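Local coordinates for protein glycosyl hyrolase, family 3 (PDB 3TEV) that probably hydrolyses O-glycosidic bonds as a family 3 glycoside hydrolase with a TIM-barrel domain, at residues Ser56-Cys64 with Arg119-Asn127; Arg68-Ile77 with Leu324-Gln334. All coordinates share one frame; numbering follows the deposited sequence.

Interaction 1: residues Ser56-Cys64 with Arg119-Asn127; sequences SAEQLRRLC and RQLRSVGIN
Arg61 leaves helix 57-71 with CG trans to its backbone N (chi1 -176°), then bends at chi3 (-70°), which swings the guanidinium onto Ser123 and Val124 at the end of helix 107-124. Its NE donates to Ser123 O over 3.0 Å (147° at the hydrogen) from above the carbonyl plane. NH1 adds a weak bond to Ser123 OG at 3.3 Å, and that hydroxyl donates to Gln120 O. With an alanine in place of Ser123, NH1 would probably lose this weak hold, leaving the guanidinium freer to turn about the hydrogen bond from NE. Val124 CG1 lies over the rim of the guanidinium face, and CG2 packs 4.0 Å from Leu60 CG. Val124 O receives the CA-H of Arg61 and a water that also donates to Arg61 O. Gly125, with positive phi, closes the helix in a Schellman motif; a CB there would jam against the preceding carbonyl O and crowd Cys64 CB. Small Cys64 brings CB 3.1 Å from Val124 O, while SG packs on Ile126 CG1. A short apolar strip round Val124 joins two outer barrel helices, while Arg61 and a water serve the last carbonyls of helix 107-124, probably a favourable place for positive charge.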
loop_
_atom_site.group_PDB
_atom_site.type_symbol
_atom_site.label_atom_id
_atom_site.label_comp_id
_atom_site.label_asym_id
_atom_site.label_seq_id
_atom_site.Cartn_x
_atom_site.Cartn_y
_atom_site.Cartn_z
ATOM N N SER A 56 -6.502 -21.810 -6.242
ATOM C CA SER A 56 -5.921 -22.803 -5.346
ATOM C C SER A 56 -4.461 -22.462 -5.104
ATOM O O SER A 56 -3.889 -21.624 -5.813
ATOM C CB SER A 56 -6.040 -24.204 -5.942
ATOM O OG SER A 56 -5.211 -24.344 -7.083
ATOM N N ALA A 57 -3.859 -23.117 -4.113
ATOM C CA ALA A 57 -2.447 -22.917 -3.797
ATOM C C ALA A 57 -1.511 -23.327 -4.949
ATOM O O ALA A 57 -0.520 -22.654 -5.198
ATOM C CB ALA A 57 -2.073 -23.629 -2.505
ATOM N N GLU A 58 -1.850 -24.411 -5.645
ATOM C CA GLU A 58 -1.097 -24.909 -6.792
ATOM C C GLU A 58 -1.115 -23.894 -7.932
ATOM O O GLU A 58 -0.073 -23.610 -8.531
ATOM C CB GLU A 58 -1.683 -26.255 -7.262
ATOM C CG GLU A 58 -0.853 -27.040 -8.309
ATOM C CD GLU A 58 -1.323 -28.529 -8.506
ATOM O OE1 GLU A 58 -1.108 -29.082 -9.621
ATOM O OE2 GLU A 58 -1.889 -29.154 -7.561
ATOM N N GLN A 59 -2.300 -23.359 -8.230
ATOM C CA GLN A 59 -2.462 -22.385 -9.310
ATOM C C GLN A 59 -1.745 -21.083 -8.950
ATOM O O GLN A 59 -1.053 -20.501 -9.777
ATOM C CB GLN A 59 -3.954 -22.154 -9.621
ATOM C CG GLN A 59 -4.295 -20.826 -10.316
ATOM C CD GLN A 59 -4.352 -19.658 -9.331
ATOM O OE1 GLN A 59 -4.838 -19.808 -8.209
ATOM N NE2 GLN A 59 -3.824 -18.503 -9.738
ATOM N N LEU A 60 -1.907 -20.650 -7.707
ATOM C CA LEU A 60 -1.310 -19.407 -7.247
ATOM C C LEU A 60 0.214 -19.484 -7.261
ATOM O O LEU A 60 0.891 -18.517 -7.643
ATOM C CB LEU A 60 -1.843 -19.036 -5.869
ATOM C CG LEU A 60 -1.522 -17.664 -5.285
ATOM C CD1 LEU A 60 -1.793 -16.535 -6.265
ATOM C CD2 LEU A 60 -2.313 -17.460 -3.995
ATOM N N ARG A 61 0.744 -20.640 -6.872
ATOM C CA ARG A 61 2.183 -20.871 -6.908
ATOM C C ARG A 61 2.716 -20.776 -8.336
ATOM O O ARG A 61 3.770 -20.193 -8.559
ATOM C CB ARG A 61 2.549 -22.230 -6.299
ATOM C CG ARG A 61 4.055 -22.484 -6.219
ATOM C CD ARG A 61 4.394 -23.773 -5.452
ATOM N NE ARG A 61 4.128 -23.676 -4.005
ATOM C CZ ARG A 61 3.072 -24.207 -3.374
ATOM N NH1 ARG A 61 2.936 -24.058 -2.061
ATOM N NH2 ARG A 61 2.149 -24.898 -4.042
ATOM N N ARG A 62 1.981 -21.361 -9.280
ATOM C CA ARG A 62 2.291 -21.277 -10.701
ATOM C C ARG A 62 2.234 -19.813 -11.189
ATOM O O ARG A 62 3.154 -19.340 -11.857
ATOM C CB ARG A 62 1.340 -22.182 -11.499
ATOM C CG ARG A 62 1.742 -22.453 -12.961
ATOM C CD ARG A 62 0.677 -23.289 -13.710
ATOM N NE ARG A 62 0.085 -24.350 -12.873
ATOM C CZ ARG A 62 -1.187 -24.375 -12.451
ATOM N NH1 ARG A 62 -1.622 -25.380 -11.686
ATOM N NH2 ARG A 62 -2.031 -23.397 -12.796
ATOM N N LEU A 63 1.192 -19.090 -10.800
ATOM C CA LEU A 63 1.042 -17.690 -11.202
ATOM C C LEU A 63 2.181 -16.782 -10.701
ATOM O O LEU A 63 2.706 -15.980 -11.466
ATOM C CB LEU A 63 -0.324 -17.145 -10.778
ATOM C CG LEU A 63 -0.561 -15.655 -11.019
ATOM C CD1 LEU A 63 -0.437 -15.274 -12.522
ATOM C CD2 LEU A 63 -1.899 -15.236 -10.492
ATOM N N CYS A 64 2.574 -16.926 -9.437
ATOM C CA CYS A 64 3.617 -16.088 -8.861
ATOM C C CYS A 64 5.009 -16.449 -9.367
ATOM O O CYS A 64 5.881 -15.567 -9.471
ATOM C CB CYS A 64 3.561 -16.118 -7.340
ATOM S SG CYS A 64 2.004 -15.418 -6.752
ATOM N N ARG A 119 3.939 -17.395 6.004
ATOM C CA ARG A 119 4.558 -18.643 5.536
ATOM C C ARG A 119 3.808 -19.226 4.351
ATOM O O ARG A 119 4.429 -19.759 3.427
ATOM C CB ARG A 119 4.630 -19.719 6.641
ATOM C CG ARG A 119 5.703 -19.490 7.687
ATOM C CD ARG A 119 5.912 -20.709 8.593
ATOM N NE ARG A 119 4.724 -21.035 9.387
ATOM C CZ ARG A 119 4.421 -20.496 10.571
ATOM N NH1 ARG A 119 5.211 -19.586 11.129
ATOM N NH2 ARG A 119 3.327 -20.885 11.210
ATOM N N GLN A 120 2.479 -19.166 4.395
ATOM C CA GLN A 120 1.690 -19.609 3.261
ATOM C C GLN A 120 1.963 -18.700 2.033
ATOM O O GLN A 120 2.132 -19.194 0.918
ATOM C CB GLN A 120 0.197 -19.691 3.614
ATOM C CG GLN A 120 -0.640 -20.499 2.592
ATOM C CD GLN A 120 -0.519 -22.048 2.747
ATOM O OE1 GLN A 120 -0.321 -22.586 3.862
ATOM N NE2 GLN A 120 -0.658 -22.764 1.623
ATOM N N LEU A 121 2.039 -17.387 2.245
ATOM C CA LEU A 121 2.305 -16.459 1.150
ATOM C C LEU A 121 3.692 -16.705 0.553
ATOM O O LEU A 121 3.853 -16.795 -0.656
ATOM C CB LEU A 121 2.169 -15.006 1.610
ATOM C CG LEU A 121 0.787 -14.525 2.061
ATOM C CD1 LEU A 121 0.803 -13.021 2.358
ATOM C CD2 LEU A 121 -0.296 -14.848 1.038
ATOM N N ARG A 122 4.684 -16.819 1.426
ATOM C CA ARG A 122 6.047 -17.123 1.041
ATOM C C ARG A 122 6.136 -18.431 0.224
ATOM O O ARG A 122 6.852 -18.485 -0.786
ATOM C CB ARG A 122 6.953 -17.148 2.283
ATOM C CG ARG A 122 8.459 -17.280 2.019
ATOM C CD ARG A 122 9.110 -15.936 1.649
ATOM N NE ARG A 122 8.412 -15.269 0.538
ATOM C CZ ARG A 122 8.668 -15.465 -0.756
ATOM N NH1 ARG A 122 7.946 -14.836 -1.664
ATOM N NH2 ARG A 122 9.638 -16.288 -1.142
ATOM N N SER A 123 5.396 -19.464 0.614
ATOM C CA SER A 123 5.453 -20.713 -0.156
ATOM C C SER A 123 4.847 -20.628 -1.566
ATOM O O SER A 123 5.221 -21.414 -2.432
ATOM C CB SER A 123 4.920 -21.927 0.624
ATOM O OG SER A 123 3.512 -22.046 0.493
ATOM N N VAL A 124 3.961 -19.663 -1.818
ATOM C CA VAL A 124 3.429 -19.499 -3.182
ATOM C C VAL A 124 4.156 -18.436 -4.006
ATOM O O VAL A 124 3.944 -18.342 -5.202
ATOM C CB VAL A 124 1.877 -19.312 -3.231
ATOM C CG1 VAL A 124 1.172 -20.526 -2.600
ATOM C CG2 VAL A 124 1.444 -18.016 -2.561
ATOM N N GLY A 125 5.005 -17.645 -3.358
ATOM C CA GLY A 125 5.893 -16.705 -4.035
ATOM C C GLY A 125 5.432 -15.264 -3.962
ATOM O O GLY A 125 5.725 -14.455 -4.867
ATOM N N ILE A 126 4.692 -14.948 -2.900
ATOM C CA ILE A 126 4.229 -13.591 -2.638
ATOM C C ILE A 126 5.156 -12.955 -1.609
ATOM O O ILE A 126 5.506 -13.599 -0.611
ATOM C CB ILE A 126 2.761 -13.597 -2.128
ATOM C CG1 ILE A 126 1.809 -13.851 -3.311
ATOM C CG2 ILE A 126 2.406 -12.263 -1.462
ATOM C CD1 ILE A 126 0.443 -14.453 -2.921
ATOM N N ASN A 127 5.554 -11.708 -1.836
ATOM C CA ASN A 127 6.480 -11.048 -0.920
ATOM C C ASN A 127 5.943 -9.758 -0.284
ATOM O O ASN A 127 6.687 -9.018 0.361
ATOM C CB ASN A 127 7.855 -10.829 -1.590
ATOM C CG ASN A 127 7.789 -9.918 -2.833
ATOM O OD1 ASN A 127 6.712 -9.582 -3.336
ATOM N ND2 ASN A 127 8.954 -9.508 -3.315
HETATM O O HOH W 1 6.126 -19.635 -6.517
HETATM O O HOH W 2 7.184 -15.321 -7.000
#

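Interaction 2: residues Arg68-Ile77 with Leu324-Gln334; sequences REVMGEHALI and LRALARRFPAQ
His74 and Arg325 stack, with the guanidinium lying flat on the imidazole, centres 4.0 Å apart and planes 11° from parallel. The modelled Arg325 torsions are unusual (chi1 -103°, away from any staggered value, with further bends at chi2 and chi3), and CG comes so close to the ring that the exact placing of the chain is doubtful. Glu73 CG covers the opposite ring face. NH2 of Arg325 forms a salt bridge with Asp14, which probably helps to fix the guanidinium against the ring. Beside the stack, Ala328 is small enough for its CB to come within 3.4 Å of His74 O. Leu76, with CG anti to its carbonyl carbon (chi1 -64°), spreads its methyls over the helix: CD1 meets Leu324 CD2 at 4.1 Å, and CD2 meets Leu327 CD2 at 3.9 Å, each pair crossing at about a right angle. Ile77 CD1 packs on Ala333 CB. One water donates to Glu73 O and Ala75 O and accepts from Ala333 N; another takes protons from Arg68 NE, at 2.8 Å, and from Gln334 N. Arg68 bends at chi2, laying its guanidinium over the backbone of Gly72 and Glu73. The turn leading into strand 76-79 thus meets the C-terminal part of helix 314-330, the last modelled helix, whose Leu327 also reaches Ala174 at the start of strand 174-180, on the N-terminal side of the TIM barrel.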
loop_
_atom_site.group_PDB
_atom_site.type_symbol
_atom_site.label_atom_id
_atom_site.label_comp_id
_atom_site.label_asym_id
_atom_site.label_seq_id
_atom_site.Cartn_x
_atom_site.Cartn_y
_atom_site.Cartn_z
ATOM N N ARG A 68 7.381 -13.865 -11.310
ATOM C CA ARG A 68 8.748 -13.663 -10.929
ATOM C C ARG A 68 9.691 -13.866 -12.120
ATOM O O ARG A 68 10.688 -13.155 -12.247
ATOM C CB ARG A 68 9.132 -14.586 -9.759
ATOM C CG ARG A 68 10.638 -14.684 -9.522
ATOM C CD ARG A 68 11.251 -13.326 -9.126
ATOM N NE ARG A 68 12.684 -13.453 -8.873
ATOM C CZ ARG A 68 13.620 -13.480 -9.823
ATOM N NH1 ARG A 68 13.290 -13.398 -11.113
ATOM N NH2 ARG A 68 14.899 -13.600 -9.477
ATOM N N GLU A 69 9.374 -14.829 -12.985
ATOM C CA GLU A 69 10.200 -15.098 -14.156
ATOM C C GLU A 69 10.143 -13.930 -15.146
ATOM O O GLU A 69 11.170 -13.503 -15.661
ATOM C CB GLU A 69 9.792 -16.415 -14.820
ATOM C CG GLU A 69 10.444 -16.666 -16.182
ATOM C CD GLU A 69 11.950 -16.857 -16.099
ATOM O OE1 GLU A 69 12.449 -17.237 -15.013
ATOM O OE2 GLU A 69 12.639 -16.638 -17.121
ATOM N N VAL A 70 8.944 -13.396 -15.373
ATOM C CA VAL A 70 8.755 -12.281 -16.296
ATOM C C VAL A 70 9.321 -10.972 -15.739
ATOM O O VAL A 70 10.014 -10.267 -16.441
ATOM C CB VAL A 70 7.256 -12.131 -16.676
ATOM C CG1 VAL A 70 7.014 -10.928 -17.614
ATOM C CG2 VAL A 70 6.765 -13.413 -17.328
HETATM N N MSE A 71 9.050 -10.665 -14.471
HETATM C CA MSE A 71 9.405 -9.369 -13.891
HETATM C C MSE A 71 10.847 -9.258 -13.357
HETATM O O MSE A 71 11.367 -8.150 -13.211
HETATM C CB MSE A 71 8.405 -8.991 -12.791
HETATM C CG MSE A 71 6.940 -8.930 -13.269
HETATM SE SE MSE A 71 5.675 -8.770 -11.775
HETATM C CE MSE A 71 5.876 -6.916 -11.551
ATOM N N GLY A 72 11.487 -10.383 -13.045
ATOM C CA GLY A 72 12.893 -10.369 -12.633
ATOM C C GLY A 72 13.044 -10.161 -11.130
ATOM O O GLY A 72 12.057 -10.147 -10.382
ATOM N N GLU A 73 14.282 -9.968 -10.692
ATOM C CA GLU A 73 14.610 -10.012 -9.275
ATOM C C GLU A 73 13.976 -8.939 -8.438
ATOM O O GLU A 73 13.839 -9.137 -7.241
ATOM C CB GLU A 73 16.133 -9.966 -9.045
ATOM C CG GLU A 73 16.807 -8.720 -9.646
ATOM C CD GLU A 73 18.340 -8.693 -9.431
ATOM O OE1 GLU A 73 18.806 -8.931 -8.292
ATOM O OE2 GLU A 73 19.067 -8.420 -10.403
ATOM N N HIS A 74 13.614 -7.807 -9.034
ATOM C CA HIS A 74 12.991 -6.709 -8.276
ATOM C C HIS A 74 11.470 -6.862 -8.060
ATOM O O HIS A 74 10.832 -6.008 -7.427
ATOM C CB HIS A 74 13.298 -5.366 -8.954
ATOM C CG HIS A 74 14.765 -5.124 -9.151
ATOM N ND1 HIS A 74 15.676 -5.218 -8.118
ATOM C CD2 HIS A 74 15.488 -4.828 -10.263
ATOM C CE1 HIS A 74 16.889 -4.968 -8.576
ATOM N NE2 HIS A 74 16.802 -4.726 -9.873
ATOM N N ALA A 75 10.893 -7.940 -8.588
ATOM C CA ALA A 75 9.453 -8.182 -8.513
ATOM C C ALA A 75 8.869 -7.898 -7.122
ATOM O O ALA A 75 9.340 -8.443 -6.117
ATOM C CB ALA A 75 9.134 -9.627 -8.917
ATOM N N LEU A 76 7.863 -7.038 -7.074
ATOM C CA LEU A 76 6.993 -6.947 -5.900
ATOM C C LEU A 76 5.644 -7.575 -6.265
ATOM O O LEU A 76 4.937 -7.097 -7.171
ATOM C CB LEU A 76 6.838 -5.506 -5.409
ATOM C CG LEU A 76 8.148 -4.875 -4.894
ATOM C CD1 LEU A 76 8.076 -3.320 -4.860
ATOM C CD2 LEU A 76 8.606 -5.450 -3.528
ATOM N N ILE A 77 5.332 -8.682 -5.598
ATOM C CA ILE A 77 4.101 -9.407 -5.834
ATOM C C ILE A 77 3.283 -9.353 -4.548
ATOM O O ILE A 77 3.595 -10.039 -3.545
ATOM C CB ILE A 77 4.345 -10.862 -6.325
ATOM C CG1 ILE A 77 5.133 -10.840 -7.639
ATOM C CG2 ILE A 77 2.995 -11.558 -6.580
ATOM C CD1 ILE A 77 5.850 -12.141 -8.028
ATOM N N LEU A 324 11.943 0.829 -3.582
ATOM C CA LEU A 324 11.201 -0.336 -4.036
ATOM C C LEU A 324 12.140 -1.514 -4.203
ATOM O O LEU A 324 11.812 -2.641 -3.881
ATOM C CB LEU A 324 10.510 -0.035 -5.360
ATOM C CG LEU A 324 9.427 1.053 -5.314
ATOM C CD1 LEU A 324 8.810 1.328 -6.713
ATOM C CD2 LEU A 324 8.352 0.695 -4.309
ATOM N N ARG A 325 13.331 -1.226 -4.703
ATOM C CA ARG A 325 14.307 -2.245 -4.930
ATOM C C ARG A 325 14.895 -2.757 -3.618
ATOM O O ARG A 325 15.093 -3.955 -3.464
ATOM C CB ARG A 325 15.340 -1.738 -5.928
ATOM C CG ARG A 325 15.079 -2.348 -7.296
ATOM C CD ARG A 325 14.866 -1.438 -8.455
ATOM N NE ARG A 325 16.064 -1.231 -9.213
ATOM C CZ ARG A 325 16.164 -1.187 -10.552
ATOM N NH1 ARG A 325 15.133 -1.395 -11.369
ATOM N NH2 ARG A 325 17.337 -0.956 -11.076
ATOM N N ALA A 326 15.099 -1.865 -2.655
ATOM C CA ALA A 326 15.620 -2.261 -1.352
ATOM C C ALA A 326 14.633 -3.198 -0.656
ATOM O O ALA A 326 15.049 -4.173 -0.030
ATOM C CB ALA A 326 15.940 -1.049 -0.482
ATOM N N LEU A 327 13.338 -2.907 -0.808
ATOM C CA LEU A 327 12.278 -3.751 -0.269
ATOM C C LEU A 327 12.308 -5.163 -0.862
ATOM O O LEU A 327 12.281 -6.153 -0.129
ATOM C CB LEU A 327 10.898 -3.120 -0.509
ATOM C CG LEU A 327 9.714 -3.756 0.222
ATOM C CD1 LEU A 327 9.806 -3.486 1.721
ATOM C CD2 LEU A 327 8.374 -3.238 -0.285
ATOM N N ALA A 328 12.330 -5.253 -2.186
ATOM C CA ALA A 328 12.478 -6.544 -2.843
ATOM C C ALA A 328 13.780 -7.300 -2.501
ATOM O O ALA A 328 13.763 -8.532 -2.516
ATOM C CB ALA A 328 12.325 -6.401 -4.355
ATOM N N ARG A 329 14.898 -6.597 -2.241
ATOM C CA ARG A 329 16.154 -7.275 -1.844
ATOM C C ARG A 329 15.986 -7.908 -0.451
ATOM O O ARG A 329 16.461 -9.007 -0.182
ATOM C CB ARG A 329 17.375 -6.327 -1.828
ATOM C CG ARG A 329 18.332 -6.524 -2.986
ATOM C CD ARG A 329 19.599 -5.595 -2.978
ATOM N NE ARG A 329 19.322 -4.201 -2.590
ATOM C CZ ARG A 329 19.081 -3.177 -3.415
ATOM N NH1 ARG A 329 19.065 -3.327 -4.737
ATOM N NH2 ARG A 329 18.855 -1.982 -2.895
ATOM N N ARG A 330 15.304 -7.182 0.419
ATOM C CA ARG A 330 15.098 -7.618 1.781
ATOM C C ARG A 330 14.074 -8.763 1.807
ATOM O O ARG A 330 14.235 -9.714 2.544
ATOM C CB ARG A 330 14.635 -6.429 2.625
ATOM C CG ARG A 330 14.540 -6.728 4.100
ATOM C CD ARG A 330 14.074 -5.507 4.850
ATOM N NE ARG A 330 13.875 -5.816 6.267
ATOM C CZ ARG A 330 13.191 -5.056 7.114
ATOM N NH1 ARG A 330 12.630 -3.924 6.699
ATOM N NH2 ARG A 330 13.074 -5.434 8.384
ATOM N N PHE A 331 13.055 -8.666 0.953
ATOM C CA PHE A 331 11.961 -9.615 0.908
ATOM C C PHE A 331 11.800 -10.155 -0.526
ATOM O O PHE A 331 10.827 -9.842 -1.211
ATOM C CB PHE A 331 10.663 -8.930 1.354
ATOM C CG PHE A 331 10.709 -8.354 2.756
ATOM C CD1 PHE A 331 10.811 -9.194 3.873
ATOM C CD2 PHE A 331 10.616 -6.979 2.961
ATOM C CE1 PHE A 331 10.817 -8.681 5.178
ATOM C CE2 PHE A 331 10.606 -6.444 4.267
ATOM C CZ PHE A 331 10.724 -7.300 5.380
ATOM N N PRO A 332 12.758 -10.972 -0.985
ATOM C CA PRO A 332 12.682 -11.467 -2.354
ATOM C C PRO A 332 11.444 -12.345 -2.604
ATOM O O PRO A 332 11.056 -13.150 -1.744
ATOM C CB PRO A 332 13.976 -12.279 -2.519
ATOM C CG PRO A 332 14.403 -12.638 -1.141
ATOM C CD PRO A 332 13.808 -11.642 -0.189
ATOM N N ALA A 333 10.840 -12.186 -3.779
ATOM C CA ALA A 333 9.669 -12.967 -4.143
ATOM C C ALA A 333 9.967 -14.448 -4.357
ATOM O O ALA A 333 9.240 -15.294 -3.850
ATOM C CB ALA A 333 8.992 -12.386 -5.363
ATOM N N GLN A 334 11.016 -14.773 -5.104
ATOM C CA GLN A 334 11.252 -16.165 -5.472
ATOM C C GLN A 334 10.940 -17.137 -4.302
ATOM O O GLN A 334 11.563 -17.067 -3.236
ATOM C CB GLN A 334 12.670 -16.353 -6.045
ATOM C CG GLN A 334 12.905 -17.716 -6.697
ATOM C CD GLN A 334 14.221 -17.799 -7.450
ATOM O OE1 GLN A 334 14.739 -16.795 -7.947
ATOM N NE2 GLN A 334 14.763 -19.011 -7.551
HETATM O O HOH W 3 13.248 -12.839 -6.237
HETATM O O HOH W 4 11.450 -10.200 -5.790
HETATM O O HOH W 5 15.714 -5.732 -5.673
HETATM O O HOH W 6 11.217 -3.501 -6.714
#

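Interactions 1 and 2 share helix 57-71, interaction 1 using its first half and interaction 2 its end, and their centres lie about 14 Å apart. Two polar links tie them directly. Asn127 OD1 probably accepts from Ile77 N at 2.8 Å, and the same amide's ND2 donates to Ala75 O and Phe331 O, so one side chain joins the entry to strand 128-129, the start of strand 76-79 and the C-terminal tail. Arg122 NH1 probably bonds Ala333 O at 2.6 Å, with NH2 reaching Gln334 O. Active sites of TIM barrels open at the C-terminal ends of the strands; residues 72-77 and 324-334 meet at the other end, probably well away from catalysis.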